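Long-range contact in gamma-glutamyl-gamma-aminobutyraldehyde dehydrogenase (Burkholderia cenocepacia, PDB 4LIH), which probably oxidises gamma-glutamyl-gamma-aminobutyraldehyde and related aldehydes to carboxylic acids with NAD(P)+ as cofactor: residues Val127-Phe139 with Phe177-Ala191. Sequence-based numbering, arbitrary orientation. Where two conformers were deposited one is given.
Sequences VDVPGAAYCVEWF and FPILMAAWKFGPALA
F139 lays one ring face over the pyrrolidine of P188: P188 CB stands 3.8 Å from the centroid of the F139 ring and 7° off its normal, a CH-pi contact. W138 CE3 covers the opposite face, so the ring is clamped from both sides. Setting CG of F139 anti to its own carbonyl carbon (chi1 -75°) brings the ring over the proline, while F139 CB meets A191 CB.

The two helices run nearly parallel, their short segments inclined by 10° with axes 8.1 Å apart. Small residues permit this closeness: A132 CB touches A183 CB at 3.7 Å, and the CA of G187 comes within 4.5 Å of the CA of V136. C135, its sulfur turned anti to the backbone N, lies obliquely beside the W184 indole, with SG 3.8 Å from W184 CD1. On another flank, V136 CG2 reaches the edge of the F186 ring at CE1.

No clear direct hydrogen bond joins the segments; three waters bridge them instead. One donates to D128 OD2 and accepts from L180 N, near the N-terminal end of helix 178-191. The same carboxylate oxygen lies at the edge of the F177 ring, 3.2 Å from F177 CD1, and forms a salt bridge with K119. The second water, in the plane of the W184 indole, accepts from W184 NE1 (2.7 Å) and donates to G131 O; the third donates to both V136 O and G187 O.

The side chain of W184 is about 6 Å from that of E274, the predicted active-site residue, which places this part of the contact beside the probable catalytic site. Helix 178-191 is the crossover of a beta-alpha-beta unit between parallel neighbours 157-172 and 195-199, consistent with the Rossmann-type cofactor domain of aldehyde dehydrogenases; helices 88-104 and 106-117 pack on helix 121-142, and helix 206-218 touches I179.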
# COMPACT_ATOMS: atom_id res chain seq x y z
N VAL A 127 26.78 8.89 15.05
CA VAL A 127 25.42 9.33 14.79
C VAL A 127 25.38 10.07 13.47
O VAL A 127 24.69 9.64 12.55
CB VAL A 127 24.89 10.21 15.95
CG1 VAL A 127 23.58 10.91 15.58
CG2 VAL A 127 24.75 9.39 17.24
N ASP A 128 26.15 11.15 13.33
CA ASP A 128 25.97 12.07 12.18
C ASP A 128 26.40 11.48 10.81
O ASP A 128 25.60 11.39 9.90
CB ASP A 128 26.69 13.43 12.46
CG ASP A 128 26.21 14.07 13.78
OD1 ASP A 128 26.62 13.64 14.87
OD2 ASP A 128 25.35 14.95 13.73
N VAL A 129 27.66 11.08 10.67
CA VAL A 129 28.12 10.56 9.40
C VAL A 129 27.44 9.18 9.08
O VAL A 129 26.85 9.02 8.04
CB VAL A 129 29.66 10.53 9.33
CG1 VAL A 129 30.12 9.99 7.97
CG2 VAL A 129 30.25 11.95 9.60
N PRO A 130 27.42 8.22 10.00
CA PRO A 130 26.70 6.99 9.63
C PRO A 130 25.21 7.21 9.30
O PRO A 130 24.69 6.52 8.41
CB PRO A 130 26.85 6.09 10.86
CG PRO A 130 28.01 6.63 11.59
CD PRO A 130 28.05 8.10 11.33
N GLY A 131 24.57 8.16 9.99
CA GLY A 131 23.15 8.53 9.75
C GLY A 131 22.98 9.08 8.34
O GLY A 131 22.04 8.74 7.66
N ALA A 132 23.90 9.93 7.90
CA ALA A 132 23.82 10.48 6.56
C ALA A 132 23.90 9.38 5.50
O ALA A 132 23.15 9.42 4.49
CB ALA A 132 24.94 11.52 6.31
N ALA A 133 24.85 8.47 5.70
CA ALA A 133 25.14 7.41 4.76
C ALA A 133 23.93 6.47 4.73
O ALA A 133 23.47 6.15 3.67
CB ALA A 133 26.39 6.67 5.13
N TYR A 134 23.36 6.18 5.93
CA TYR A 134 22.15 5.30 6.05
C TYR A 134 20.98 5.92 5.35
O TYR A 134 20.27 5.25 4.60
CB TYR A 134 21.85 4.97 7.49
CG TYR A 134 20.45 4.41 7.84
CD1 TYR A 134 19.97 3.21 7.32
CD2 TYR A 134 19.66 5.04 8.79
CE1 TYR A 134 18.74 2.69 7.65
CE2 TYR A 134 18.42 4.53 9.16
CZ TYR A 134 17.96 3.36 8.61
OH TYR A 134 16.71 2.89 9.00
N CYS A 135 20.84 7.24 5.49
CA CYS A 135 19.74 7.90 4.81
C CYS A 135 19.85 7.78 3.28
O CYS A 135 18.88 7.40 2.60
CB CYS A 135 19.61 9.34 5.27
SG CYS A 135 18.28 10.25 4.48
N VAL A 136 21.02 8.04 2.74
CA VAL A 136 21.24 7.91 1.32
C VAL A 136 21.00 6.44 0.87
O VAL A 136 20.34 6.18 -0.14
CB VAL A 136 22.63 8.38 0.95
CG1 VAL A 136 22.93 8.04 -0.52
CG2 VAL A 136 22.73 9.89 1.18
N GLU A 137 21.55 5.49 1.60
CA GLU A 137 21.40 4.10 1.24
C GLU A 137 19.96 3.62 1.23
O GLU A 137 19.55 2.81 0.36
CB GLU A 137 22.21 3.20 2.22
CG GLU A 137 23.73 3.32 2.10
CD GLU A 137 24.50 2.91 3.35
OE1 GLU A 137 23.96 2.65 4.44
OE2 GLU A 137 25.72 2.87 3.25
N TRP A 138 19.20 4.07 2.22
CA TRP A 138 17.81 3.59 2.40
C TRP A 138 16.96 4.13 1.25
O TRP A 138 16.23 3.39 0.61
CB TRP A 138 17.28 4.06 3.74
CG TRP A 138 16.02 3.41 4.23
CD1 TRP A 138 15.93 2.31 5.03
CD2 TRP A 138 14.69 3.84 3.98
NE1 TRP A 138 14.60 2.00 5.28
CE2 TRP A 138 13.82 2.95 4.68
CE3 TRP A 138 14.14 4.86 3.21
CZ2 TRP A 138 12.42 3.05 4.62
CZ3 TRP A 138 12.73 5.00 3.19
CH2 TRP A 138 11.90 4.08 3.91
N PHE A 139 17.12 5.41 0.92
CA PHE A 139 16.33 5.91 -0.21
C PHE A 139 16.77 5.28 -1.53
O PHE A 139 15.94 5.03 -2.39
CB PHE A 139 16.26 7.44 -0.24
CG PHE A 139 15.32 8.00 0.82
CD1 PHE A 139 13.92 7.89 0.65
CD2 PHE A 139 15.83 8.48 2.01
CE1 PHE A 139 13.04 8.40 1.63
CE2 PHE A 139 14.96 8.95 2.98
CZ PHE A 139 13.58 8.90 2.79
N PHE A 177 22.90 19.88 12.93
CA PHE A 177 23.21 18.58 12.35
C PHE A 177 23.52 18.77 10.87
O PHE A 177 22.70 18.36 10.02
CB PHE A 177 22.04 17.57 12.49
CG PHE A 177 21.76 17.16 13.90
CD1 PHE A 177 22.43 16.10 14.46
CD2 PHE A 177 20.89 17.92 14.68
CE1 PHE A 177 22.23 15.77 15.78
CE2 PHE A 177 20.69 17.57 16.02
CZ PHE A 177 21.38 16.53 16.56
N PRO A 178 24.68 19.39 10.55
CA PRO A 178 24.91 19.81 9.17
C PRO A 178 24.85 18.67 8.16
O PRO A 178 24.06 18.75 7.24
CB PRO A 178 26.32 20.46 9.19
CG PRO A 178 26.52 20.81 10.64
CD PRO A 178 25.76 19.83 11.45
N ILE A 179 25.66 17.65 8.32
CA ILE A 179 25.65 16.59 7.31
C ILE A 179 24.36 15.75 7.35
O ILE A 179 23.82 15.36 6.29
CB ILE A 179 26.92 15.70 7.33
CG1 ILE A 179 27.00 14.95 5.97
CG2 ILE A 179 26.95 14.76 8.53
CD1 ILE A 179 28.11 13.93 5.95
N LEU A 180 23.82 15.56 8.54
CA LEU A 180 22.69 14.67 8.74
C LEU A 180 21.40 15.28 8.18
O LEU A 180 20.66 14.62 7.43
CB LEU A 180 22.61 14.28 10.21
CG LEU A 180 21.51 13.34 10.70
CD1 LEU A 180 20.17 14.07 10.80
CD2 LEU A 180 21.44 12.14 9.79
N MET A 181 21.14 16.55 8.50
CA MET A 181 19.97 17.26 7.95
C MET A 181 20.10 17.45 6.47
O MET A 181 19.13 17.30 5.73
CB MET A 181 19.70 18.61 8.63
CG MET A 181 19.15 18.49 10.05
SD MET A 181 17.71 17.42 10.37
CE MET A 181 16.62 17.94 9.00
N ALA A 182 21.30 17.77 6.00
CA ALA A 182 21.57 17.87 4.55
C ALA A 182 21.11 16.59 3.86
O ALA A 182 20.30 16.61 2.91
CB ALA A 182 23.04 18.19 4.28
N ALA A 183 21.60 15.45 4.34
CA ALA A 183 21.30 14.16 3.75
C ALA A 183 19.79 13.81 3.84
O ALA A 183 19.25 13.17 2.96
CB ALA A 183 22.10 13.10 4.44
N TRP A 184 19.12 14.22 4.92
CA TRP A 184 17.64 14.00 5.03
C TRP A 184 16.88 14.70 3.89
O TRP A 184 15.81 14.25 3.47
CB TRP A 184 17.10 14.52 6.37
CG TRP A 184 17.32 13.59 7.50
CD1 TRP A 184 18.19 12.54 7.53
CD2 TRP A 184 16.67 13.60 8.77
NE1 TRP A 184 18.14 11.91 8.75
CE2 TRP A 184 17.20 12.53 9.53
CE3 TRP A 184 15.71 14.44 9.37
CZ2 TRP A 184 16.80 12.25 10.85
CZ3 TRP A 184 15.28 14.14 10.68
CH2 TRP A 184 15.84 13.06 11.40
N LYS A 185 17.42 15.83 3.42
CA LYS A 185 16.92 16.47 2.20
C LYS A 185 17.44 15.80 0.93
O LYS A 185 16.64 15.38 0.09
CB LYS A 185 17.26 17.96 2.13
CG LYS A 185 16.93 18.81 3.36
CD LYS A 185 15.55 18.64 3.91
CE LYS A 185 15.37 19.59 5.08
NZ LYS A 185 14.12 19.31 5.83
N PHE A 186 18.75 15.70 0.74
CA PHE A 186 19.25 15.28 -0.58
C PHE A 186 19.11 13.77 -0.86
O PHE A 186 19.12 13.36 -2.02
CB PHE A 186 20.68 15.80 -0.85
CG PHE A 186 21.77 15.24 0.05
CD1 PHE A 186 22.10 13.88 0.04
CD2 PHE A 186 22.56 16.10 0.80
CE1 PHE A 186 23.12 13.42 0.84
CE2 PHE A 186 23.59 15.62 1.59
CZ PHE A 186 23.89 14.29 1.60
N GLY A 187 19.09 12.97 0.18
CA GLY A 187 18.85 11.51 0.05
C GLY A 187 17.57 11.20 -0.69
O GLY A 187 17.59 10.66 -1.80
N PRO A 188 16.44 11.64 -0.13
CA PRO A 188 15.21 11.40 -0.92
C PRO A 188 15.08 12.23 -2.21
O PRO A 188 14.57 11.74 -3.23
CB PRO A 188 14.11 11.79 0.06
CG PRO A 188 14.76 12.65 1.11
CD PRO A 188 16.16 12.10 1.24
N ALA A 189 15.48 13.51 -2.18
CA ALA A 189 15.30 14.33 -3.39
C ALA A 189 16.05 13.70 -4.58
O ALA A 189 15.52 13.67 -5.67
CB ALA A 189 15.75 15.78 -3.17
N LEU A 190 17.28 13.24 -4.36
CA LEU A 190 18.11 12.72 -5.46
C LEU A 190 17.62 11.36 -5.88
O LEU A 190 17.67 11.02 -7.03
CB LEU A 190 19.58 12.62 -5.07
CG LEU A 190 20.28 13.97 -4.99
CD1 LEU A 190 21.59 13.81 -4.27
CD2 LEU A 190 20.46 14.62 -6.39
N ALA A 191 17.13 10.57 -4.93
CA ALA A 191 16.69 9.22 -5.27
C ALA A 191 15.55 9.33 -6.26
O ALA A 191 15.44 8.52 -7.18
CB ALA A 191 16.28 8.51 -4.01
O HOH W 1 25.09 16.17 11.20
O HOH W 2 19.55 9.64 9.12
O HOH W 3 19.79 8.67 -1.91